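Local structure of glycosyl hydrolase, family 31/fibronectin type III domain protein (Clostridium perfringens, 4P5Y) at residues Glu34-Tyr39 with Ser54-Ala59; Asp80-Gln85 with Ser158-Val163. The protein binds N-acetylgalactosamine through an F5/8 type C domain, which probably helps a family 31 glycoside hydrolase stay close to its glycan substrates. All coordinates share one frame; numbering follows the deposited sequence.

Interaction 1 of 2, residues Glu34-Tyr39 with Ser54-Ala59; sequences EADRDY and SAYQAA. With NGA (2-acetamido-2-deoxy-beta-D-galactopyranose), chain B.
The Y56 ring carries the sugar on one face and meets D36 at its edge. C5 of the N-acetylgalactosamine sits 3.5 Å above the ring plane, over its centre, and the sugar's C6 comes within 3.6 Å of Y56 CG. In the ring plane, Y56 OH donates to D36 OD2 across a short 2.5 Å and uses the syn lone pair of that oxygen. The two side chains cross at about a right angle, with carboxylate and ring planes 54° apart. From an oblique direction A35 CB comes to 3.6 Å from Y56 CE2, and it also packs on the S54 carbonyl. This aromatic platform under the apolar carbons of a pyranose is the CH-pi arrangement of many carbohydrate-binding modules, here built from two loops of the F5/8 type C domain. Y56 CG lies between the backbone N and the carbonyl carbon (chi1 47°), which turns the hydroxyl back to the 34-39 loop. D36 occupies the second position of a type II' turn closed by D38 N donating to A35 O at 2.9 Å. Among the neighbouring loops, A55 N donates to S33 OG, and A35 pairs through its backbone with H53.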
loop_
_atom_site.group_PDB
_atom_site.type_symbol
_atom_site.label_atom_id
_atom_site.label_comp_id
_atom_site.label_asym_id
_atom_site.label_seq_id
_atom_site.Cartn_x
_atom_site.Cartn_y
_atom_site.Cartn_z
ATOM N N GLU A 34 -4.680 9.493 9.444
ATOM C CA GLU A 34 -3.895 10.316 8.539
ATOM C C GLU A 34 -3.218 11.335 9.395
ATOM O O GLU A 34 -3.800 11.787 10.364
ATOM C CB GLU A 34 -4.759 11.015 7.487
ATOM C CG GLU A 34 -5.714 10.126 6.714
ATOM C CD GLU A 34 -6.610 10.922 5.776
ATOM O OE1 GLU A 34 -7.726 11.322 6.191
ATOM O OE2 GLU A 34 -6.201 11.149 4.618
ATOM N N ALA A 35 -1.995 11.704 9.054
ATOM C CA ALA A 35 -1.269 12.659 9.864
ATOM C C ALA A 35 -0.824 13.817 9.000
ATOM O O ALA A 35 -0.649 13.661 7.779
ATOM C CB ALA A 35 -0.073 12.003 10.530
ATOM N N ASP A 36 -0.647 14.976 9.632
ATOM C CA ASP A 36 -0.064 16.119 8.948
ATOM C C ASP A 36 -0.832 16.411 7.659
ATOM O O ASP A 36 -2.052 16.502 7.672
ATOM C CB ASP A 36 1.415 15.845 8.672
ATOM C CG ASP A 36 2.191 15.565 9.948
ATOM O OD1 ASP A 36 1.948 16.294 10.935
ATOM O OD2 ASP A 36 3.016 14.624 9.980
ATOM N N ARG A 37 -0.135 16.534 6.540
ATOM C CA ARG A 37 -0.849 16.705 5.278
ATOM C C ARG A 37 -0.723 15.469 4.391
ATOM O O ARG A 37 -0.941 15.533 3.195
ATOM C CB ARG A 37 -0.343 17.940 4.531
ATOM C CG ARG A 37 -0.836 19.269 5.086
ATOM C CD ARG A 37 -0.498 20.386 4.100
ATOM N NE ARG A 37 -0.363 21.688 4.744
ATOM C CZ ARG A 37 0.701 22.062 5.447
ATOM N NH1 ARG A 37 1.718 21.227 5.605
ATOM N NH2 ARG A 37 0.748 23.266 5.996
ATOM N N ASP A 38 -0.382 14.338 4.988
ATOM C CA ASP A 38 -0.140 13.120 4.231
ATOM C C ASP A 38 -1.397 12.250 4.113
ATOM O O ASP A 38 -1.527 11.224 4.775
ATOM C CB ASP A 38 1.009 12.368 4.881
ATOM C CG ASP A 38 2.291 13.175 4.861
ATOM O OD1 ASP A 38 2.412 14.027 3.958
ATOM O OD2 ASP A 38 3.170 12.972 5.725
ATOM N N TYR A 39 -2.305 12.675 3.237
ATOM C CA TYR A 39 -3.653 12.107 3.124
ATOM C C TYR A 39 -3.718 10.793 2.362
ATOM O O TYR A 39 -2.897 10.511 1.487
ATOM C CB TYR A 39 -4.597 13.117 2.441
ATOM C CG TYR A 39 -4.530 14.484 3.055
ATOM C CD1 TYR A 39 -5.039 14.716 4.325
ATOM C CD2 TYR A 39 -3.930 15.543 2.382
ATOM C CE1 TYR A 39 -4.963 15.979 4.916
ATOM C CE2 TYR A 39 -3.852 16.801 2.960
ATOM C CZ TYR A 39 -4.369 17.010 4.231
ATOM O OH TYR A 39 -4.295 18.246 4.822
ATOM N N SER A 54 0.108 7.590 8.425
ATOM C CA SER A 54 -0.914 7.412 9.455
ATOM C C SER A 54 -0.532 8.198 10.707
ATOM O O SER A 54 0.596 8.694 10.824
ATOM C CB SER A 54 -1.112 5.931 9.780
ATOM O OG SER A 54 0.080 5.369 10.306
ATOM N N ALA A 55 -1.470 8.323 11.641
ATOM C CA ALA A 55 -1.237 9.150 12.824
ATOM C C ALA A 55 -0.134 8.552 13.695
ATOM O O ALA A 55 0.093 7.337 13.695
ATOM C CB ALA A 55 -2.522 9.323 13.626
ATOM N N TYR A 56 0.565 9.412 14.429
ATOM C CA TYR A 56 1.617 8.952 15.324
ATOM C C TYR A 56 1.525 9.644 16.670
ATOM O O TYR A 56 2.538 9.963 17.287
ATOM C CB TYR A 56 3.002 9.171 14.698
ATOM C CG TYR A 56 3.213 10.545 14.091
ATOM C CD1 TYR A 56 3.687 11.607 14.857
ATOM C CD2 TYR A 56 2.948 10.775 12.759
ATOM C CE1 TYR A 56 3.881 12.856 14.307
ATOM C CE2 TYR A 56 3.140 12.017 12.198
ATOM C CZ TYR A 56 3.605 13.061 12.970
ATOM O OH TYR A 56 3.790 14.303 12.388
ATOM N N GLN A 57 0.302 9.871 17.130
ATOM C CA GLN A 57 0.095 10.344 18.493
ATOM C C GLN A 57 0.389 9.206 19.480
ATOM O O GLN A 57 0.747 8.099 19.067
ATOM C CB GLN A 57 -1.325 10.875 18.667
ATOM C CG GLN A 57 -1.710 11.969 17.661
ATOM C CD GLN A 57 -0.635 13.038 17.503
ATOM O OE1 GLN A 57 0.011 13.435 18.471
ATOM N NE2 GLN A 57 -0.437 13.505 16.271
ATOM N N ALA A 58 0.253 9.470 20.778
ATOM C CA ALA A 58 0.677 8.488 21.775
ATOM C C ALA A 58 -0.106 7.180 21.677
ATOM O O ALA A 58 0.477 6.111 21.752
ATOM C CB ALA A 58 0.563 9.064 23.173
ATOM N N ALA A 59 -1.417 7.255 21.492
ATOM C CA ALA A 59 -2.241 6.036 21.449
ATOM C C ALA A 59 -2.290 5.360 20.072
ATOM O O ALA A 59 -2.973 4.353 19.904
ATOM C CB ALA A 59 -3.660 6.350 21.904
HETATM C C1 NGA B . 8.265 13.186 11.511
HETATM C C2 NGA B . 7.777 12.975 10.080
HETATM C C3 NGA B . 6.350 12.430 10.106
HETATM C C4 NGA B . 6.287 11.200 11.004
HETATM C C5 NGA B . 6.818 11.566 12.381
HETATM C C6 NGA B . 6.735 10.409 13.376
HETATM C C7 NGA B . 8.851 14.422 8.412
HETATM C C8 NGA B . 8.846 15.771 7.749
HETATM N N2 NGA B . 7.859 14.193 9.280
HETATM O O1 NGA B . 9.625 13.557 11.518
HETATM O O3 NGA B . 5.895 12.133 8.800
HETATM O O4 NGA B . 7.080 10.169 10.458
HETATM O O5 NGA B . 8.152 11.977 12.227
HETATM O O6 NGA B . 7.954 10.287 14.082
HETATM O O7 NGA B . 9.746 13.607 8.148
#

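Interaction 2 of 2, residues Asp80-Gln85 with Ser158-Val163; sequences DYLPRQ and SAAELV. With CA (calcium ion), chain C; NGA (2-acetamido-2-deoxy-beta-D-galactopyranose), chain B.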
loop_
_atom_site.group_PDB
_atom_site.type_symbol
_atom_site.label_atom_id
_atom_site.label_comp_id
_atom_site.label_asym_id
_atom_site.label_seq_id
_atom_site.Cartn_x
_atom_site.Cartn_y
_atom_site.Cartn_z
ATOM N N ASP A 80 2.095 -2.814 -6.666
ATOM C CA ASP A 80 3.432 -2.412 -6.248
ATOM C C ASP A 80 3.340 -1.420 -5.108
ATOM O O ASP A 80 2.526 -0.487 -5.117
ATOM C CB ASP A 80 4.231 -1.784 -7.386
ATOM C CG ASP A 80 4.509 -2.753 -8.498
ATOM O OD1 ASP A 80 4.226 -3.950 -8.302
ATOM O OD2 ASP A 80 5.015 -2.330 -9.562
ATOM N N TYR A 81 4.199 -1.630 -4.126
ATOM C CA TYR A 81 4.302 -0.745 -3.000
ATOM C C TYR A 81 5.543 0.123 -3.144
ATOM O O TYR A 81 6.671 -0.384 -3.193
ATOM C CB TYR A 81 4.348 -1.547 -1.698
ATOM C CG TYR A 81 4.722 -0.710 -0.503
ATOM C CD1 TYR A 81 3.778 0.068 0.140
ATOM C CD2 TYR A 81 6.027 -0.690 -0.021
ATOM C CE1 TYR A 81 4.109 0.833 1.228
ATOM C CE2 TYR A 81 6.371 0.076 1.080
ATOM C CZ TYR A 81 5.402 0.837 1.697
ATOM O OH TYR A 81 5.722 1.610 2.783
ATOM N N LEU A 82 5.328 1.432 -3.219
ATOM C CA LEU A 82 6.431 2.374 -3.326
ATOM C C LEU A 82 6.667 3.089 -2.016
ATOM O O LEU A 82 5.863 3.938 -1.605
ATOM C CB LEU A 82 6.169 3.396 -4.416
ATOM C CG LEU A 82 7.322 4.367 -4.633
ATOM C CD1 LEU A 82 8.582 3.640 -5.112
ATOM C CD2 LEU A 82 6.885 5.422 -5.621
ATOM N N PRO A 83 7.779 2.755 -1.353
ATOM C CA PRO A 83 8.041 3.358 -0.049
ATOM C C PRO A 83 8.325 4.858 -0.150
ATOM O O PRO A 83 8.765 5.362 -1.190
ATOM C CB PRO A 83 9.271 2.587 0.461
ATOM C CG PRO A 83 9.899 1.983 -0.732
ATOM C CD PRO A 83 8.847 1.835 -1.787
ATOM N N ARG A 84 8.036 5.562 0.939
ATOM C CA ARG A 84 8.402 6.961 1.098
ATOM C C ARG A 84 9.841 7.186 0.648
ATOM O O ARG A 84 10.758 6.539 1.143
ATOM C CB ARG A 84 8.234 7.373 2.550
ATOM C CG ARG A 84 8.374 8.851 2.818
ATOM C CD ARG A 84 8.445 9.063 4.315
ATOM N NE ARG A 84 8.166 10.438 4.707
ATOM C CZ ARG A 84 7.842 10.795 5.947
ATOM N NH1 ARG A 84 7.755 9.875 6.899
ATOM N NH2 ARG A 84 7.599 12.064 6.230
ATOM N N GLN A 85 10.031 8.109 -0.284
ATOM C CA GLN A 85 11.339 8.340 -0.905
ATOM C C GLN A 85 12.336 9.131 -0.045
ATOM O O GLN A 85 13.530 8.887 -0.112
ATOM C CB GLN A 85 11.146 9.066 -2.243
ATOM C CG GLN A 85 10.337 8.279 -3.253
ATOM C CD GLN A 85 11.045 7.011 -3.674
ATOM O OE1 GLN A 85 12.054 7.064 -4.376
ATOM N NE2 GLN A 85 10.532 5.862 -3.231
ATOM N N SER A 158 3.468 4.540 6.233
ATOM C CA SER A 158 3.299 5.423 5.091
ATOM C C SER A 158 3.399 4.627 3.791
ATOM O O SER A 158 3.880 3.494 3.771
ATOM C CB SER A 158 4.324 6.565 5.126
ATOM O OG SER A 158 5.656 6.090 5.223
ATOM N N ALA A 159 2.895 5.218 2.717
ATOM C CA ALA A 159 3.063 4.672 1.375
ATOM C C ALA A 159 3.110 5.837 0.404
ATOM O O ALA A 159 2.275 6.754 0.475
ATOM C CB ALA A 159 1.932 3.708 1.009
ATOM N N ALA A 160 4.088 5.806 -0.487
ATOM C CA ALA A 160 4.195 6.831 -1.513
ATOM C C ALA A 160 3.246 6.495 -2.655
ATOM O O ALA A 160 2.549 7.361 -3.159
ATOM C CB ALA A 160 5.647 6.961 -2.011
ATOM N N GLU A 161 3.213 5.229 -3.049
ATOM C CA GLU A 161 2.314 4.788 -4.103
ATOM C C GLU A 161 1.841 3.360 -3.925
ATOM O O GLU A 161 2.554 2.495 -3.409
ATOM C CB GLU A 161 2.975 4.880 -5.474
ATOM C CG GLU A 161 3.011 6.242 -6.117
ATOM C CD GLU A 161 3.235 6.136 -7.632
ATOM O OE1 GLU A 161 4.405 6.155 -8.085
ATOM O OE2 GLU A 161 2.236 6.007 -8.372
ATOM N N LEU A 162 0.624 3.120 -4.387
ATOM C CA LEU A 162 0.176 1.771 -4.675
ATOM C C LEU A 162 -0.181 1.713 -6.150
ATOM O O LEU A 162 -1.078 2.427 -6.610
ATOM C CB LEU A 162 -1.023 1.375 -3.813
ATOM C CG LEU A 162 -0.747 1.425 -2.325
ATOM C CD1 LEU A 162 -2.039 1.268 -1.561
ATOM C CD2 LEU A 162 0.265 0.340 -1.963
ATOM N N VAL A 163 0.530 0.862 -6.881
ATOM C CA VAL A 163 0.259 0.617 -8.296
ATOM C C VAL A 163 -0.538 -0.685 -8.481
ATOM O O VAL A 163 -0.133 -1.720 -7.991
ATOM C CB VAL A 163 1.589 0.568 -9.079
ATOM C CG1 VAL A 163 1.363 0.255 -10.555
ATOM C CG2 VAL A 163 2.350 1.891 -8.896
HETATM CA CA CA C . 1.854 9.577 -3.851
HETATM C C1 NGA B . 8.265 13.186 11.511
HETATM C C2 NGA B . 7.777 12.975 10.080
HETATM C C3 NGA B . 6.350 12.430 10.106
HETATM C C4 NGA B . 6.287 11.200 11.004
HETATM C C5 NGA B . 6.818 11.566 12.381
HETATM C C6 NGA B . 6.735 10.409 13.376
HETATM C C7 NGA B . 8.851 14.422 8.412
HETATM C C8 NGA B . 8.846 15.771 7.749
HETATM N N2 NGA B . 7.859 14.193 9.280
HETATM O O1 NGA B . 9.625 13.557 11.518
HETATM O O3 NGA B . 5.895 12.133 8.800
HETATM O O4 NGA B . 7.080 10.169 10.458
HETATM O O5 NGA B . 8.152 11.977 12.227
HETATM O O6 NGA B . 7.954 10.287 14.082
HETATM O O7 NGA B . 9.746 13.607 8.148
HETATM O O HOH W 1 6.940 4.377 3.185
#
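Y81 reaches along its neighbour strand to S158: its OH donates to S158 O at 2.8 Å, edge-on to the ring, and the donor stands 23° out of the carbonyl plane. CG lies opposite the backbone N (chi1 169°), which lays the ring beside A159, whose CB is 3.6 Å from Y81 CE1. Farther back, L162 CD2 lies at the ring edge, near its plane. V92 N gives the same Y81 hydroxyl a second polar partner. On the other face of the sheet L82 and E161 run side by side, pointing the same way, with L82 CD2 3.6 Å from E161 OE1; D80 and V163 meet there through their CB atoms, and the D80 carboxylate goes on to Y165. R84 packs its CB against S158 OG, and beyond it the extended chain delivers the guanidinium edge to the sugar, NH2 donating to O3 of the N-acetylgalactosamine at 3.1 Å. N89 O is hydrogen-bonded to both R84 NH1 and S158 OG. A water accepts from R84 N at 2.8 Å and donates to S158 OG, tying the loop that follows strand 73-82 to the start of strand 158-166. The strands are antiparallel, and L82 N donates almost straight (173°) to E161 O. L82 O is gripped twice, by A160 N at 2.8 Å, nearly in line with the carbonyl, and less closely by E161 N at 3.3 Å. A160 and E161 thus face the single residue L82, a classic beta bulge. Its A160 O binds the calcium ion at 2.4 Å, in a site shared with N42 O, D45 OD1, D47 O and T50 O, so the break in strand 158-166 joins the four-stranded sheet of this F5/8 type C beta-sandwich to a metal-bound loop.

The two contacts meet at the same sugar without touching each other; their centres are about 17 Å apart. Interaction 2 is buried near the middle of the chain and joins two neighbouring strands of the four-stranded sheet, mostly by backbone hydrogen bonds and apolar packing. Interaction 1 is partly buried, lies farther out, and joins loops that share no backbone hydrogen bond with each other, so one hydroxyl-carboxylate bond and the A35 methyl hold them together, while the face of Y56 is given to the sugar. Their contributions to the ligand differ accordingly: interaction 1 supplies a flat apolar surface, whereas the loop leaving strand 73-82 sends out one charged donor. N89 and Y156 add further hydrogen bonds to the sugar, and strand 52-53 bridges the two regions.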